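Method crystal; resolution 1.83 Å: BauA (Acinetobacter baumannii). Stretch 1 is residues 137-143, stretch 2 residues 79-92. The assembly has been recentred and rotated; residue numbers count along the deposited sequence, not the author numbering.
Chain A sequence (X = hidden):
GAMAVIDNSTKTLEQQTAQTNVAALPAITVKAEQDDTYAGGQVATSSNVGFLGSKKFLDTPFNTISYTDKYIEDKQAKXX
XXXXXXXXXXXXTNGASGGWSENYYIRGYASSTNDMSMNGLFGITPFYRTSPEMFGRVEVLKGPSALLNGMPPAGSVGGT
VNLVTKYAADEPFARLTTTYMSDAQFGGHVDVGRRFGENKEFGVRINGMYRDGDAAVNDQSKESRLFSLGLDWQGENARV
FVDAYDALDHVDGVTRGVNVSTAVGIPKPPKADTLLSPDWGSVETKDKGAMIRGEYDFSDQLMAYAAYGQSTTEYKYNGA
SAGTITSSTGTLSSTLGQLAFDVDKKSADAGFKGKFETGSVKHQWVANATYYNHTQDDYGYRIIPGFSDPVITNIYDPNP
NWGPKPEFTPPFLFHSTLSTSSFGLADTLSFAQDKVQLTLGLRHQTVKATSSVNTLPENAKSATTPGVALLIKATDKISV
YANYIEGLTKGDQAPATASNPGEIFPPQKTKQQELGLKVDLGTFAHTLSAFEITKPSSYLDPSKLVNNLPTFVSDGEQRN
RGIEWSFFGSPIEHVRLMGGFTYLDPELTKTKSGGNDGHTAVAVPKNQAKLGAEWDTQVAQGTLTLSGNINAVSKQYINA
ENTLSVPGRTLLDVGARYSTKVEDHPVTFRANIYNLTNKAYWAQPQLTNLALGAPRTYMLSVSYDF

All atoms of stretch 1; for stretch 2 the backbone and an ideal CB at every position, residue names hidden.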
ATOM      1  N   ARG A 137     -29.287 -17.951   0.873  1.00 27.45           N
ATOM      2  CA  ARG A 137     -29.742 -16.580   0.695  1.00 24.12           C
ATOM      3  C   ARG A 137     -29.611 -15.847   2.032  1.00 26.10           C
ATOM      4  O   ARG A 137     -29.761 -16.427   3.093  1.00 26.21           O
ATOM      5  CB  ARG A 137     -31.198 -16.477   0.238  1.00 28.04           C
ATOM      6  CG  ARG A 137     -31.534 -17.263  -1.021  1.00 29.76           C
ATOM      7  CD  ARG A 137     -31.043 -16.556  -2.275  1.00 30.65           C
ATOM      8  NE  ARG A 137     -31.449 -17.280  -3.467  1.00 33.85           N
ATOM      9  CZ  ARG A 137     -30.687 -18.126  -4.166  1.00 36.73           C
ATOM     10  NH1 ARG A 137     -29.465 -18.460  -3.771  1.00 32.36           N
ATOM     11  NH2 ARG A 137     -31.186 -18.639  -5.277  1.00 35.97           N
ATOM     12  N   VAL A 138     -29.318 -14.553   1.941  1.00 24.30           N
ATOM     13  CA  VAL A 138     -29.390 -13.651   3.076  1.00 27.09           C
ATOM     14  C   VAL A 138     -30.326 -12.515   2.690  1.00 26.05           C
ATOM     15  O   VAL A 138     -30.017 -11.766   1.766  1.00 27.12           O
ATOM     16  CB  VAL A 138     -28.002 -13.111   3.457  1.00 25.49           C
ATOM     17  CG1 VAL A 138     -28.124 -12.000   4.500  1.00 25.25           C
ATOM     18  CG2 VAL A 138     -27.091 -14.212   3.951  1.00 26.16           C
ATOM     19  N   GLU A 139     -31.513 -12.483   3.315  1.00 24.40           N
ATOM     20  CA  GLU A 139     -32.577 -11.614   2.941  1.00 24.67           C
ATOM     21  C   GLU A 139     -32.731 -10.494   3.980  1.00 24.88           C
ATOM     22  O   GLU A 139     -32.580 -10.707   5.186  1.00 27.43           O
ATOM     23  CB  GLU A 139     -33.908 -12.380   2.860  1.00 26.57           C
ATOM     24  CG  GLU A 139     -33.874 -13.624   2.000  1.00 27.60           C
ATOM     25  CD  GLU A 139     -35.199 -14.362   1.943  1.00 30.92           C
ATOM     26  OE1 GLU A 139     -36.086 -14.093   2.821  1.00 29.81           O
ATOM     27  OE2 GLU A 139     -35.372 -15.156   0.991  1.00 29.82           O
ATOM     28  N   VAL A 140     -33.056  -9.301   3.497  1.00 22.06           N
ATOM     29  CA  VAL A 140     -33.296  -8.147   4.347  1.00 24.13           C
ATOM     30  C   VAL A 140     -34.654  -7.563   3.975  1.00 25.00           C
ATOM     31  O   VAL A 140     -34.942  -7.294   2.797  1.00 28.60           O
ATOM     32  CB  VAL A 140     -32.205  -7.065   4.224  1.00 27.90           C
ATOM     33  CG1 VAL A 140     -32.467  -5.904   5.183  1.00 30.71           C
ATOM     34  CG2 VAL A 140     -30.819  -7.625   4.454  1.00 28.53           C
ATOM     35  N   LEU A 141     -35.459  -7.295   5.006  1.00 25.09           N
ATOM     36  CA  LEU A 141     -36.682  -6.510   4.868  1.00 24.59           C
ATOM     37  C   LEU A 141     -36.521  -5.276   5.752  1.00 24.21           C
ATOM     38  O   LEU A 141     -36.255  -5.410   6.940  1.00 27.34           O
ATOM     39  CB  LEU A 141     -37.891  -7.340   5.299  1.00 27.73           C
ATOM     40  CG  LEU A 141     -39.237  -6.628   5.097  1.00 33.73           C
ATOM     41  CD1 LEU A 141     -40.338  -7.625   4.798  1.00 44.30           C
ATOM     42  CD2 LEU A 141     -39.597  -5.775   6.296  1.00 36.84           C
ATOM     43  N   LYS A 142     -36.588  -4.096   5.145  1.00 23.64           N
ATOM     44  CA  LYS A 142     -36.257  -2.871   5.831  1.00 24.93           C
ATOM     45  C   LYS A 142     -37.486  -2.330   6.562  1.00 25.31           C
ATOM     46  O   LYS A 142     -38.617  -2.370   6.066  1.00 26.52           O
ATOM     47  CB  LYS A 142     -35.671  -1.837   4.867  1.00 27.70           C
ATOM     48  CG  LYS A 142     -34.363  -2.303   4.231  1.00 31.58           C
ATOM     49  CD  LYS A 142     -33.824  -1.374   3.186  1.00 38.96           C
ATOM     50  CE  LYS A 142     -32.908  -2.083   2.204  1.00 34.22           C
ATOM     51  NZ  LYS A 142     -32.203  -1.105   1.358  1.00 47.03           N
ATOM     52  N   GLY A 143     -37.224  -1.826   7.767  1.00 24.19           N
ATOM     53  CA  GLY A 143     -38.257  -1.267   8.645  1.00 24.79           C
ATOM     54  C   GLY A 143     -38.904  -2.347   9.498  1.00 22.89           C
ATOM     55  O   GLY A 143     -38.622  -3.536   9.358  1.00 24.50           O
ATOM     56  N   UNK A  79     -19.023 -12.590   8.058  1.00 24.92           N
ATOM     57  CA  UNK A  79     -20.173 -12.426   8.940  1.00 26.35           C
ATOM     58  C   UNK A  79     -21.302 -11.764   8.148  1.00 25.94           C
ATOM     59  O   UNK A  79     -21.162 -11.508   6.960  1.00 25.96           O
ATOM     60  CB  UNK A  79     -19.809 -11.600  10.175  1.00 26.35           C
ATOM     61  N   UNK A  80     -22.480 -11.635   8.770  1.00 25.43           N
ATOM     62  CA  UNK A  80     -23.652 -11.192   8.052  1.00 24.15           C
ATOM     63  C   UNK A  80     -23.503  -9.719   7.655  1.00 21.08           C
ATOM     64  O   UNK A  80     -23.925  -9.324   6.576  1.00 22.36           O
ATOM     65  CB  UNK A  80     -24.908 -11.403   8.900  1.00 24.15           C
ATOM     66  N   UNK A  81     -22.824  -8.938   8.505  1.00 25.16           N
ATOM     67  CA  UNK A  81     -22.592  -7.503   8.229  1.00 25.91           C
ATOM     68  C   UNK A  81     -21.897  -7.329   6.871  1.00 27.58           C
ATOM     69  O   UNK A  81     -22.235  -6.443   6.093  1.00 25.62           O
ATOM     70  CB  UNK A  81     -21.749  -6.869   9.337  1.00 25.91           C
ATOM     71  N   UNK A  82     -20.898  -8.178   6.616  1.00 25.45           N
ATOM     72  CA  UNK A  82     -20.074  -8.106   5.397  1.00 28.50           C
ATOM     73  C   UNK A  82     -20.891  -8.498   4.166  1.00 29.86           C
ATOM     74  O   UNK A  82     -20.471  -8.211   3.051  1.00 32.25           O
ATOM     75  CB  UNK A  82     -18.849  -9.014   5.523  1.00 28.50           C
ATOM     76  N   UNK A  83     -22.065  -9.116   4.367  1.00 24.23           N
ATOM     77  CA  UNK A  83     -22.989  -9.339   3.286  1.00 23.78           C
ATOM     78  C   UNK A  83     -23.913  -8.131   3.110  1.00 24.33           C
ATOM     79  O   UNK A  83     -24.140  -7.678   1.992  1.00 28.21           O
ATOM     80  CB  UNK A  83     -23.801 -10.611   3.539  1.00 23.78           C
ATOM     81  N   UNK A  84     -24.596  -7.721   4.187  1.00 25.78           N
ATOM     82  CA  UNK A  84     -25.776  -6.852   4.020  1.00 24.51           C
ATOM     83  C   UNK A  84     -25.409  -5.361   4.016  1.00 25.31           C
ATOM     84  O   UNK A  84     -26.209  -4.547   3.541  1.00 27.45           O
ATOM     85  CB  UNK A  84     -26.786  -7.126   5.136  1.00 24.51           C
ATOM     86  N   UNK A  85     -24.261  -4.983   4.576  1.00 24.47           N
ATOM     87  CA  UNK A  85     -23.928  -3.567   4.731  1.00 26.65           C
ATOM     88  C   UNK A  85     -23.096  -3.047   3.551  1.00 27.72           C
ATOM     89  O   UNK A  85     -22.932  -1.852   3.405  1.00 31.39           O
ATOM     90  CB  UNK A  85     -23.169  -3.348   6.041  1.00 26.65           C
ATOM     91  N   UNK A  86     -22.500  -3.938   2.764  1.00 28.23           N
ATOM     92  CA  UNK A  86     -21.452  -3.493   1.821  1.00 31.26           C
ATOM     93  C   UNK A  86     -22.030  -2.486   0.810  1.00 30.59           C
ATOM     94  O   UNK A  86     -21.423  -1.471   0.537  1.00 28.63           O
ATOM     95  CB  UNK A  86     -20.850  -4.691   1.085  1.00 31.26           C
ATOM     96  N   UNK A  87     -23.211  -2.765   0.257  1.00 24.84           N
ATOM     97  CA  UNK A  87     -23.770  -1.938  -0.804  1.00 26.60           C
ATOM     98  C   UNK A  87     -25.085  -1.255  -0.417  1.00 26.38           C
ATOM     99  O   UNK A  87     -25.686  -0.585  -1.252  1.00 29.95           O
ATOM    100  CB  UNK A  87     -23.990  -2.794  -2.053  1.00 26.60           C
ATOM    101  N   UNK A  88     -25.616  -1.531   0.781  1.00 25.31           N
ATOM    102  CA  UNK A  88     -26.972  -1.072   1.107  1.00 25.90           C
ATOM    103  C   UNK A  88     -26.887   0.229   1.894  1.00 25.60           C
ATOM    104  O   UNK A  88     -26.439   0.253   3.039  1.00 24.08           O
ATOM    105  CB  UNK A  88     -27.737  -2.132   1.902  1.00 25.90           C
ATOM    106  N   UNK A  89     -27.269   1.369   1.295  1.00 25.04           N
ATOM    107  CA  UNK A  89     -27.138   2.660   1.972  1.00 26.61           C
ATOM    108  C   UNK A  89     -28.118   2.871   3.136  1.00 28.98           C
ATOM    109  O   UNK A  89     -28.004   3.861   3.857  1.00 28.35           O
ATOM    110  CB  UNK A  89     -27.331   3.782   0.949  1.00 26.61           C
ATOM    111  N   UNK A  90     -29.056   1.940   3.322  1.00 24.25           N
ATOM    112  CA  UNK A  90     -29.959   2.009   4.464  1.00 27.19           C
ATOM    113  C   UNK A  90     -29.446   1.161   5.630  1.00 27.08           C
ATOM    114  O   UNK A  90     -30.132   1.030   6.652  1.00 25.23           O
ATOM    115  CB  UNK A  90     -31.361   1.552   4.057  1.00 27.19           C
ATOM    116  N   UNK A  91     -28.264   0.552   5.474  1.00 22.82           N
ATOM    117  CA  UNK A  91     -27.677  -0.196   6.573  1.00 25.19           C
ATOM    118  C   UNK A  91     -26.360   0.480   6.975  1.00 28.47           C
ATOM    119  O   UNK A  91     -25.596   0.925   6.127  1.00 27.27           O
ATOM    120  CB  UNK A  91     -27.453  -1.659   6.184  1.00 25.19           C
ATOM    121  N   UNK A  92     -26.154   0.624   8.280  1.00 23.82           N
ATOM    122  CA  UNK A  92     -24.941   1.248   8.786  1.00 23.90           C
ATOM    123  C   UNK A  92     -24.287   0.338   9.820  1.00 23.66           C
ATOM    124  O   UNK A  92     -24.959  -0.161  10.728  1.00 21.58           O
ATOM    125  CB  UNK A  92     -25.247   2.620   9.390  1.00 23.90           C
TER

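Stretch 1 is a strand whose Val138, Val140 and Lys142 point toward stretch 2, so it offers two branched apolar surfaces and then a positive charge.

Position 79 lies far from the strand, but its extended backbone comes just before a helical turn, where a short acceptor such as Asp, Asn, Ser or Thr could cap. Asp79 OD1 accepts from the backbone N of 82 at 3.0 Å, a capping bond.

At position 80 CA-to-CB runs sideways, with the ideal CB 5.5 Å from Val138 CG1; a medium apolar chain could bend in. Ile80 does so, its CG2 4.4 Å from Val138 CG1.

Positions 81 and 82 have helical angles and nothing of the strand nearby, so this contact leaves them free; they are Thr81 and Glu82.

Position 83 points toward the strand, its ideal CB 4.6 Å from Val138 CG1. Val, Ile, Leu or Ala would suit. The residue is Val83 in the t rotamer, and its CG1 packs 4.1 Å from Val138 CB.

Position 84 is better placed still: its ideal CB is 4.1 Å from Val140 CG2 and 5.1 Å from Val138 CG1, so a branched apolar residue could touch both valines. Ile84, with chi1 p, comes closest to both with CG2, which lies 3.5 Å from Val138 CG1 and 3.7 Å from Val140 CG2.

Positions 85, 86 and 87 swing out of reach, and the strand sets no demand on them; they are Ala85, Ala86 and Thr87.

Position 88 returns, pointing toward the strand with its ideal CB 4.6 Å from Lys142 NZ. That distance asks for a short acid, though Asn could also offer an oxygen. Asp88 forms a salt bridge: Lys142 NZ donates to Asp88 OD1 at 2.7 Å and, weakly, to Asp88 OD2 at 3.0 Å. Asp88 OD1 also accepts from the backbone N of 90 at 2.9 Å, tying the charge to the type I turn that begins here.

Position 89 is the second residue of that turn and points away; its phi of -71° admits proline, and Pro89 is found.

Position 90 faces the strand with its ideal CB 3.9 Å from Lys142 NZ, so a small or polar residue such as Ser, Ala, Asn or Asp is reasonable. It is Ser90, whose hydroxyl bonds elsewhere in the structure.

Position 91 has extended angles and a sideways CA-to-CB bond, with no strand atom close to the ideal CB, so a longer apolar chain is needed to reach Val140. Ile91, m then t, brings CD1 within 4.2 Å of Val140 CG1.

Position 92, extended and out of reach, is Tyr92.

Stretch 2 79-92: DITEVIAATDPSIY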
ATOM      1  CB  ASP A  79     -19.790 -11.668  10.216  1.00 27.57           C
ATOM      2  CG  ASP A  79     -19.363 -10.222  10.015  1.00 30.63           C
ATOM      3  OD1 ASP A  79     -19.724  -9.643   8.983  1.00 31.17           O
ATOM      4  OD2 ASP A  79     -18.614  -9.708  10.877  1.00 37.36           O
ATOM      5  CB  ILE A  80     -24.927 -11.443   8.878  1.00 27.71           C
ATOM      6  CG1 ILE A  80     -25.134 -12.942   9.111  1.00 26.77           C
ATOM      7  CG2 ILE A  80     -26.111 -10.807   8.181  1.00 27.89           C
ATOM      8  CD1 ILE A  80     -25.143 -13.767   7.835  1.00 34.14           C
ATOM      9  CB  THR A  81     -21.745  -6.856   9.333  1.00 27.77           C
ATOM     10  OG1 THR A  81     -22.439  -7.000  10.574  1.00 27.70           O
ATOM     11  CG2 THR A  81     -21.483  -5.390   9.064  1.00 32.88           C
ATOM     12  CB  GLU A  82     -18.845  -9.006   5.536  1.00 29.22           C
ATOM     13  CG  GLU A  82     -17.832  -8.428   6.500  1.00 32.73           C
ATOM     14  CD  GLU A  82     -16.545  -9.214   6.676  1.00 33.75           C
ATOM     15  OE1 GLU A  82     -16.284 -10.141   5.884  1.00 33.44           O
ATOM     16  OE2 GLU A  82     -15.788  -8.855   7.584  1.00 35.90           O
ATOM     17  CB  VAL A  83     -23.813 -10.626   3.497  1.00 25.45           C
ATOM     18  CG1 VAL A  83     -24.739 -10.863   2.327  1.00 28.29           C
ATOM     19  CG2 VAL A  83     -22.931 -11.843   3.733  1.00 27.94           C
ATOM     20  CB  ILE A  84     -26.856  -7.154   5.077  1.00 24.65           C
ATOM     21  CG1 ILE A  84     -26.394  -6.785   6.490  1.00 23.64           C
ATOM     22  CG2 ILE A  84     -27.282  -8.608   4.951  1.00 24.93           C
ATOM     23  CD1 ILE A  84     -27.489  -6.906   7.546  1.00 27.90           C
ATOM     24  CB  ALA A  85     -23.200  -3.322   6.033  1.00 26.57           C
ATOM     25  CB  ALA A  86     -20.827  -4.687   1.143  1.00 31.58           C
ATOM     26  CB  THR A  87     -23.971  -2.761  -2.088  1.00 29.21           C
ATOM     27  OG1 THR A  87     -24.806  -3.899  -1.836  1.00 29.66           O
ATOM     28  CG2 THR A  87     -22.635  -3.203  -2.639  1.00 26.52           C
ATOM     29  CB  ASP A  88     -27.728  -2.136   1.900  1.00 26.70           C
ATOM     30  CG  ASP A  88     -29.207  -1.835   2.093  1.00 28.45           C
ATOM     31  OD1 ASP A  88     -29.585  -0.638   2.053  1.00 27.40           O
ATOM     32  OD2 ASP A  88     -29.943  -2.799   2.346  1.00 29.79           O
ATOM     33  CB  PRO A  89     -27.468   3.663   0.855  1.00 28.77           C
ATOM     34  CG  PRO A  89     -28.442   2.909  -0.034  1.00 31.35           C
ATOM     35  CD  PRO A  89     -27.987   1.465   0.017  1.00 27.34           C
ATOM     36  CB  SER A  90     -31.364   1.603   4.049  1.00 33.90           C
ATOM     37  OG  SER A  90     -31.930   2.616   3.230  1.00 39.59           O
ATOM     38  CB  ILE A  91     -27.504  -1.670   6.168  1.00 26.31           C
ATOM     39  CG1 ILE A  91     -28.880  -2.259   5.816  1.00 26.57           C
ATOM     40  CG2 ILE A  91     -26.781  -2.447   7.258  1.00 27.84           C
ATOM     41  CD1 ILE A  91     -28.926  -3.725   5.631  1.00 32.10           C
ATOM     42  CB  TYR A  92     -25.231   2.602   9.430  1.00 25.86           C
ATOM     43  CG  TYR A  92     -24.013   3.247  10.032  1.00 23.66           C
ATOM     44  CD1 TYR A  92     -22.993   3.731   9.222  1.00 24.09           C
ATOM     45  CD2 TYR A  92     -23.824   3.271  11.409  1.00 23.63           C
ATOM     46  CE1 TYR A  92     -21.805   4.196   9.766  1.00 25.69           C
ATOM     47  CE2 TYR A  92     -22.648   3.738  11.962  1.00 23.98           C
ATOM     48  CZ  TYR A  92     -21.653   4.248  11.140  1.00 23.68           C
ATOM     49  OH  TYR A  92     -20.489   4.677  11.693  1.00 25.17           O
TER
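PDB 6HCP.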